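PDB 7DH8: transcriptional regulator fur family from Xanthomonas campestris pv. campestris, which regulates the transcription of zinc-uptake genes, is activated by binding zinc, and probably acts as a repressor at its DNA sites. Local coordinates for the interface of chains A and B. Coordinates in Å, arbitrary orientation; residue numbers count along the deposited sequence, not the author numbering. Chains: chain A/B, Transcriptional regulator fur family.

Contacts 1 and 2 are neighbouring parts of one two-fold symmetric interface, the centres of their C-alpha atoms about 8 Å apart. They share A:Thr156 and B:Glu158, a pair on the antiparallel ladder formed by strand 151-160 of each chain. Contact 1 lies at the middle of that ladder and extends to helix 135-146 and the start of strand 119-123; contact 2 follows the ladder towards B:His160 and adds the loops after strand 96-99. Fur-family regulators act as dimers, so the inter-chain sheet and its helical cover fit the dimerisation surface, with contact 2 joining it to loops that follow the zinc ligands A:His97 and B:His97 in sequence.

Contact 1: the interface of chains A and B. Residues chain A 119, 137, 141, 156-158; chain B 119, 137, 141, 156-158.
A:Leu141 packs against B:Pro119 and B:Val137 on one side of the inter-chain sheet of this Fur-family dimer, in which strand 151-160 of each subunit pairs antiparallel and helix 135-146 packs on the same side. Starting at CB, the A:Leu141 side chain puts CG beside its own backbone N, anti to the carbonyl carbon (chi1 -74°), which directs the branch towards chain B. CG lies 4.2 Å from B:Val137 CG2. From there the two methyls part. CD2 does the work across the interface: it is 3.7 Å from B:Pro119 CG and 4.0 Å from B:Val137 CG2. The methyl touches the proline ring and the valine branch on two adjoining sides, and the leucine crosses both at about a right angle. CD1 turns back to its own subunit, 3.5 Å from A:Leu157 CD2, and thereby connects the helix to the strand beneath it.

At the two-fold axis A:Leu157 and B:Leu157 meet tip to tip, CD2 to CD2 at 3.8 Å, again nearly perpendicular. A:Val137 and B:Val137 face each other more loosely through their CG1 methyls; their CG2 methyls lie beside the backbone N, where A:Val137 CG2 meets B:Leu141 and B:Val137 CG2 meets A:Leu141.

The backbone closes the ladder around the leucine pair. A:Thr156 N donates to B:Glu158 O, and B:Glu158 N returns a bond to A:Thr156 O, both at 2.9 Å. The symmetric pair is formed by A:Glu158 and B:Thr156, on the other side of the facing leucines.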
ATOM      1  N   PRO A 119       5.085   7.979   6.302  1.00 32.32           N
ATOM      2  CA  PRO A 119       5.845   7.162   5.355  1.00 32.68           C
ATOM      3  C   PRO A 119       6.655   6.089   6.065  1.00 27.85           C
ATOM      4  O   PRO A 119       7.178   6.278   7.173  1.00 30.09           O
ATOM      5  CB  PRO A 119       6.789   8.183   4.685  1.00 34.16           C
ATOM      6  CG  PRO A 119       6.163   9.564   5.021  1.00 37.72           C
ATOM      7  CD  PRO A 119       5.583   9.358   6.374  1.00 35.96           C
ATOM      8  N   VAL A 137       4.215  16.166   3.758  1.00 34.91           N
ATOM      9  CA  VAL A 137       3.742  15.223   2.735  1.00 32.16           C
ATOM     10  C   VAL A 137       2.295  14.846   2.974  1.00 33.07           C
ATOM     11  O   VAL A 137       1.493  14.798   2.024  1.00 33.11           O
ATOM     12  CB  VAL A 137       4.635  13.973   2.682  1.00 36.28           C
ATOM     13  CG1 VAL A 137       3.902  12.808   1.928  1.00 33.80           C
ATOM     14  CG2 VAL A 137       5.960  14.302   1.991  1.00 37.24           C
ATOM     15  N   LEU A 141      -0.998  15.814   0.461  1.00 31.03           N
ATOM     16  CA  LEU A 141      -1.918  14.846  -0.122  1.00 29.22           C
ATOM     17  C   LEU A 141      -3.338  15.047   0.373  1.00 30.58           C
ATOM     18  O   LEU A 141      -4.297  14.816  -0.384  1.00 30.14           O
ATOM     19  CB  LEU A 141      -1.440  13.422   0.194  1.00 26.62           C
ATOM     20  CG  LEU A 141      -0.228  12.916  -0.593  1.00 37.90           C
ATOM     21  CD1 LEU A 141       0.150  11.426  -0.108  1.00 33.96           C
ATOM     22  CD2 LEU A 141      -0.510  12.970  -2.078  1.00 31.69           C
ATOM     23  N   THR A 156      -1.689   5.482   3.012  1.00 25.09           N
ATOM     24  CA  THR A 156      -0.695   4.428   2.915  1.00 28.33           C
ATOM     25  C   THR A 156       0.445   5.000   2.108  1.00 30.77           C
ATOM     26  O   THR A 156       0.252   5.323   0.929  1.00 32.75           O
ATOM     27  CB  THR A 156      -1.262   3.197   2.189  1.00 28.73           C
ATOM     28  OG1 THR A 156      -2.310   2.646   2.966  1.00 34.73           O
ATOM     29  CG2 THR A 156      -0.144   2.135   2.026  1.00 33.78           C
ATOM     30  N   LEU A 157       1.617   5.156   2.742  1.00 28.35           N
ATOM     31  CA  LEU A 157       2.774   5.798   2.143  1.00 28.91           C
ATOM     32  C   LEU A 157       3.937   4.837   2.375  1.00 28.61           C
ATOM     33  O   LEU A 157       4.460   4.690   3.485  1.00 27.71           O
ATOM     34  CB  LEU A 157       3.061   7.190   2.734  1.00 24.61           C
ATOM     35  CG  LEU A 157       1.786   8.079   2.839  1.00 35.50           C
ATOM     36  CD1 LEU A 157       2.097   9.176   3.852  1.00 32.05           C
ATOM     37  CD2 LEU A 157       1.424   8.623   1.467  1.00 27.18           C
ATOM     38  N   GLU A 158       4.349   4.153   1.331  1.00 24.82           N
ATOM     39  CA  GLU A 158       5.415   3.169   1.508  1.00 26.82           C
ATOM     40  C   GLU A 158       6.421   3.367   0.388  1.00 28.06           C
ATOM     41  O   GLU A 158       6.100   3.198  -0.784  1.00 33.89           O
ATOM     42  CB  GLU A 158       4.819   1.774   1.531  1.00 25.00           C
ATOM     43  CG  GLU A 158       3.732   1.639   2.646  1.00 29.79           C
ATOM     44  CD  GLU A 158       3.035   0.254   2.734  1.00 37.80           C
ATOM     45  OE1 GLU A 158       3.227  -0.606   1.872  1.00 32.61           O
ATOM     46  OE2 GLU A 158       2.264   0.063   3.690  1.00 35.83           O
TER
ATOM     47  N   PRO B 119       0.054   9.321  -6.508  1.00 32.32           N
ATOM     48  CA  PRO B 119      -1.023   9.072  -5.548  1.00 32.68           C
ATOM     49  C   PRO B 119      -2.292   8.600  -6.240  1.00 27.85           C
ATOM     50  O   PRO B 119      -2.634   9.019  -7.355  1.00 30.09           O
ATOM     51  CB  PRO B 119      -1.253  10.457  -4.907  1.00 34.16           C
ATOM     52  CG  PRO B 119       0.025  11.265  -5.269  1.00 37.72           C
ATOM     53  CD  PRO B 119       0.389  10.746  -6.614  1.00 35.96           C
ATOM     54  N   VAL B 137       5.268  15.759  -4.138  1.00 34.91           N
ATOM     55  CA  VAL B 137       5.156  14.733  -3.092  1.00 32.16           C
ATOM     56  C   VAL B 137       6.162  13.623  -3.313  1.00 33.07           C
ATOM     57  O   VAL B 137       6.813  13.165  -2.358  1.00 33.11           O
ATOM     58  CB  VAL B 137       3.726  14.175  -3.018  1.00 36.28           C
ATOM     59  CG1 VAL B 137       3.710  12.816  -2.233  1.00 33.80           C
ATOM     60  CG2 VAL B 137       2.800  15.189  -2.342  1.00 37.24           C
ATOM     61  N   LEU B 141       9.465  12.691  -0.801  1.00 31.03           N
ATOM     62  CA  LEU B 141       9.712  11.391  -0.191  1.00 29.22           C
ATOM     63  C   LEU B 141      11.008  10.773  -0.681  1.00 30.58           C
ATOM     64  O   LEU B 141      11.690  10.072   0.087  1.00 30.14           O
ATOM     65  CB  LEU B 141       8.531  10.452  -0.479  1.00 26.62           C
ATOM     66  CG  LEU B 141       7.245  10.707   0.311  1.00 37.90           C
ATOM     67  CD1 LEU B 141       6.112   9.654  -0.143  1.00 33.96           C
ATOM     68  CD2 LEU B 141       7.521  10.631   1.797  1.00 31.69           C
ATOM     69  N   THR B 156       4.388   3.604  -3.120  1.00 25.09           N
ATOM     70  CA  THR B 156       2.980   3.266  -3.006  1.00 28.33           C
ATOM     71  C   THR B 156       2.343   4.384  -2.220  1.00 30.77           C
ATOM     72  O   THR B 156       2.688   4.575  -1.047  1.00 32.75           O
ATOM     73  CB  THR B 156       2.789   1.941  -2.250  1.00 28.73           C
ATOM     74  OG1 THR B 156       3.361   0.891  -3.008  1.00 34.73           O
ATOM     75  CG2 THR B 156       1.273   1.665  -2.071  1.00 33.78           C
ATOM     76  N   LEU B 157       1.442   5.141  -2.865  1.00 28.35           N
ATOM     77  CA  LEU B 157       0.827   6.324  -2.287  1.00 28.91           C
ATOM     78  C   LEU B 157      -0.674   6.148  -2.506  1.00 28.61           C
ATOM     79  O   LEU B 157      -1.199   6.286  -3.616  1.00 27.71           O
ATOM     80  CB  LEU B 157       1.342   7.633  -2.910  1.00 24.61           C
ATOM     81  CG  LEU B 157       2.895   7.680  -3.026  1.00 35.50           C
ATOM     82  CD1 LEU B 157       3.227   8.747  -4.065  1.00 32.05           C
ATOM     83  CD2 LEU B 157       3.504   7.968  -1.665  1.00 27.18           C
ATOM     84  N   GLU B 158      -1.385   5.823  -1.450  1.00 24.82           N
ATOM     85  CA  GLU B 158      -2.817   5.577  -1.613  1.00 26.82           C
ATOM     86  C   GLU B 158      -3.545   6.317  -0.504  1.00 28.06           C
ATOM     87  O   GLU B 158      -3.360   6.025   0.674  1.00 33.89           O
ATOM     88  CB  GLU B 158      -3.079   4.083  -1.600  1.00 25.00           C
ATOM     89  CG  GLU B 158      -2.250   3.352  -2.706  1.00 29.79           C
ATOM     90  CD  GLU B 158      -2.422   1.809  -2.758  1.00 37.80           C
ATOM     91  OE1 GLU B 158      -3.047   1.212  -1.880  1.00 32.61           O
ATOM     92  OE2 GLU B 158      -1.887   1.208  -3.705  1.00 35.83           O
TER

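Contact 2: the interface of chains A and B. Residues chain A 100, 154-156; chain B 101, 158-160.
A:Thr156 meets B:His160 through side chains at the flank of the antiparallel strand ladder that joins two Fur-family subunits. The hydroxyl OG1 is 2.9 Å from the imidazole NE2, and the hydrogen bond is edge-on: OG1 lies in the plane of the ring. OG1 is placed for this by standing beside its own backbone N, anti to the carbonyl carbon (chi1 -65°). Which of the two atoms donates is not settled by the coordinates, since neither the hydroxyl hydrogen nor the protonation of NE2 is seen.

Backbone bonding carries the ladder past the step of A:Thr156 with B:Glu158. B:His160 N donates to A:Ala154 O at 2.9 Å, and the same carbonyl oxygen lies 3.3 Å from CG of the imidazole. The histidine is thus fixed at its main chain by one residue of chain A and at its ring tip by another.

Within chain B, two bonds grip one carboxylate oxygen. B:Glu158 OE1 receives B:Ser101 N at 2.7 Å on its syn lone pair, and B:Ser101 OG at 2.6 Å nearly in line with its C-O bond. The serine hydroxyl takes the crowded position between its backbone N and carbonyl carbon (chi1 64°), which lets both donors reach the same oxygen. This tethers the loop to strand 151-160 and brings B:Ser101 CB to the ring edge of B:His160, 3.5 Å from CE1.

Van der Waals contact between the loops is light: A:Glu100 OE1 lies 3.8 Å from B:Ser101 CA. The A:Glu100 carboxylate makes no direct contact with the imidazole, but its OE2 stands 5.7 Å from B:His160 NE2, where its charge could modestly favour a protonated ring.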
ATOM      1  N   GLU A 100       0.888  -2.282   3.972  1.00 33.14           N
ATOM      2  CA  GLU A 100       0.039  -2.893   2.962  1.00 37.01           C
ATOM      3  C   GLU A 100       0.812  -3.548   1.853  1.00 32.38           C
ATOM      4  O   GLU A 100       0.312  -4.518   1.275  1.00 32.74           O
ATOM      5  CB  GLU A 100      -0.909  -1.858   2.358  1.00 30.99           C
ATOM      6  CG  GLU A 100      -1.701  -1.177   3.392  1.00 35.52           C
ATOM      7  CD  GLU A 100      -2.912  -1.991   3.795  1.00 36.42           C
ATOM      8  OE1 GLU A 100      -3.189  -2.982   3.107  1.00 37.99           O
ATOM      9  OE2 GLU A 100      -3.576  -1.634   4.799  1.00 42.17           O
ATOM     10  N   ALA A 154      -6.863   8.142   6.076  1.00 36.60           N
ATOM     11  CA  ALA A 154      -5.683   7.433   6.575  1.00 35.22           C
ATOM     12  C   ALA A 154      -5.010   7.331   5.201  1.00 35.53           C
ATOM     13  O   ALA A 154      -5.640   7.023   4.180  1.00 38.13           O
ATOM     14  CB  ALA A 154      -5.733   5.961   7.015  1.00 33.47           C
ATOM     15  N   GLN A 155      -3.688   7.564   5.185  1.00 30.92           N
ATOM     16  CA  GLN A 155      -2.867   7.367   3.999  1.00 27.04           C
ATOM     17  C   GLN A 155      -1.865   6.233   4.112  1.00 28.91           C
ATOM     18  O   GLN A 155      -1.185   6.115   5.134  1.00 34.83           O
ATOM     19  CB  GLN A 155      -2.069   8.682   3.751  1.00 26.78           C
ATOM     20  CG  GLN A 155      -3.012   9.917   3.654  1.00 32.11           C
ATOM     21  CD  GLN A 155      -2.206  11.191   3.374  1.00 33.37           C
ATOM     22  OE1 GLN A 155      -1.044  11.110   2.993  1.00 35.02           O
ATOM     23  NE2 GLN A 155      -2.813  12.352   3.570  1.00 28.96           N
ATOM     24  N   THR A 156      -1.689   5.482   3.012  1.00 25.09           N
ATOM     25  CA  THR A 156      -0.695   4.428   2.915  1.00 28.33           C
ATOM     26  C   THR A 156       0.445   5.000   2.108  1.00 30.77           C
ATOM     27  O   THR A 156       0.252   5.323   0.929  1.00 32.75           O
ATOM     28  CB  THR A 156      -1.262   3.197   2.189  1.00 28.73           C
ATOM     29  OG1 THR A 156      -2.310   2.646   2.966  1.00 34.73           O
ATOM     30  CG2 THR A 156      -0.144   2.135   2.026  1.00 33.78           C
TER
ATOM     31  N   SER B 101      -3.349  -1.485  -1.446  1.00 30.96           N
ATOM     32  CA  SER B 101      -4.215  -1.622  -0.276  1.00 34.30           C
ATOM     33  C   SER B 101      -5.538  -2.330  -0.572  1.00 35.61           C
ATOM     34  O   SER B 101      -6.244  -2.705   0.382  1.00 36.15           O
ATOM     35  CB  SER B 101      -4.506  -0.253   0.366  1.00 35.08           C
ATOM     36  OG  SER B 101      -5.218   0.567  -0.517  1.00 37.10           O
ATOM     37  N   GLU B 158      -1.385   5.823  -1.450  1.00 24.82           N
ATOM     38  CA  GLU B 158      -2.817   5.577  -1.613  1.00 26.82           C
ATOM     39  C   GLU B 158      -3.545   6.317  -0.504  1.00 28.06           C
ATOM     40  O   GLU B 158      -3.360   6.025   0.674  1.00 33.89           O
ATOM     41  CB  GLU B 158      -3.079   4.083  -1.600  1.00 25.00           C
ATOM     42  CG  GLU B 158      -2.250   3.352  -2.706  1.00 29.79           C
ATOM     43  CD  GLU B 158      -2.422   1.809  -2.758  1.00 37.80           C
ATOM     44  OE1 GLU B 158      -3.047   1.212  -1.880  1.00 32.61           O
ATOM     45  OE2 GLU B 158      -1.887   1.208  -3.705  1.00 35.83           O
ATOM     46  N   VAL B 159      -4.396   7.238  -0.871  1.00 26.44           N
ATOM     47  CA  VAL B 159      -5.116   8.029   0.119  1.00 26.34           C
ATOM     48  C   VAL B 159      -6.478   7.391   0.312  1.00 29.47           C
ATOM     49  O   VAL B 159      -7.227   7.226  -0.668  1.00 26.46           O
ATOM     50  CB  VAL B 159      -5.210   9.494  -0.331  1.00 23.14           C
ATOM     51  CG1 VAL B 159      -6.027  10.306   0.667  1.00 22.56           C
ATOM     52  CG2 VAL B 159      -3.789  10.066  -0.471  1.00 32.85           C
ATOM     53  N   HIS B 160      -6.830   7.093   1.570  1.00 28.62           N
ATOM     54  CA  HIS B 160      -8.135   6.518   1.885  1.00 30.76           C
ATOM     55  C   HIS B 160      -9.100   7.550   2.464  1.00 30.30           C
ATOM     56  O   HIS B 160      -8.713   8.623   2.934  1.00 31.74           O
ATOM     57  CB  HIS B 160      -8.002   5.360   2.874  1.00 30.01           C
ATOM     58  CG  HIS B 160      -6.899   4.414   2.521  1.00 35.59           C
ATOM     59  ND1 HIS B 160      -7.047   3.405   1.579  1.00 35.86           N
ATOM     60  CD2 HIS B 160      -5.626   4.318   2.995  1.00 30.79           C
ATOM     61  CE1 HIS B 160      -5.903   2.733   1.485  1.00 32.06           C
ATOM     62  NE2 HIS B 160      -5.021   3.285   2.315  1.00 34.56           N
TER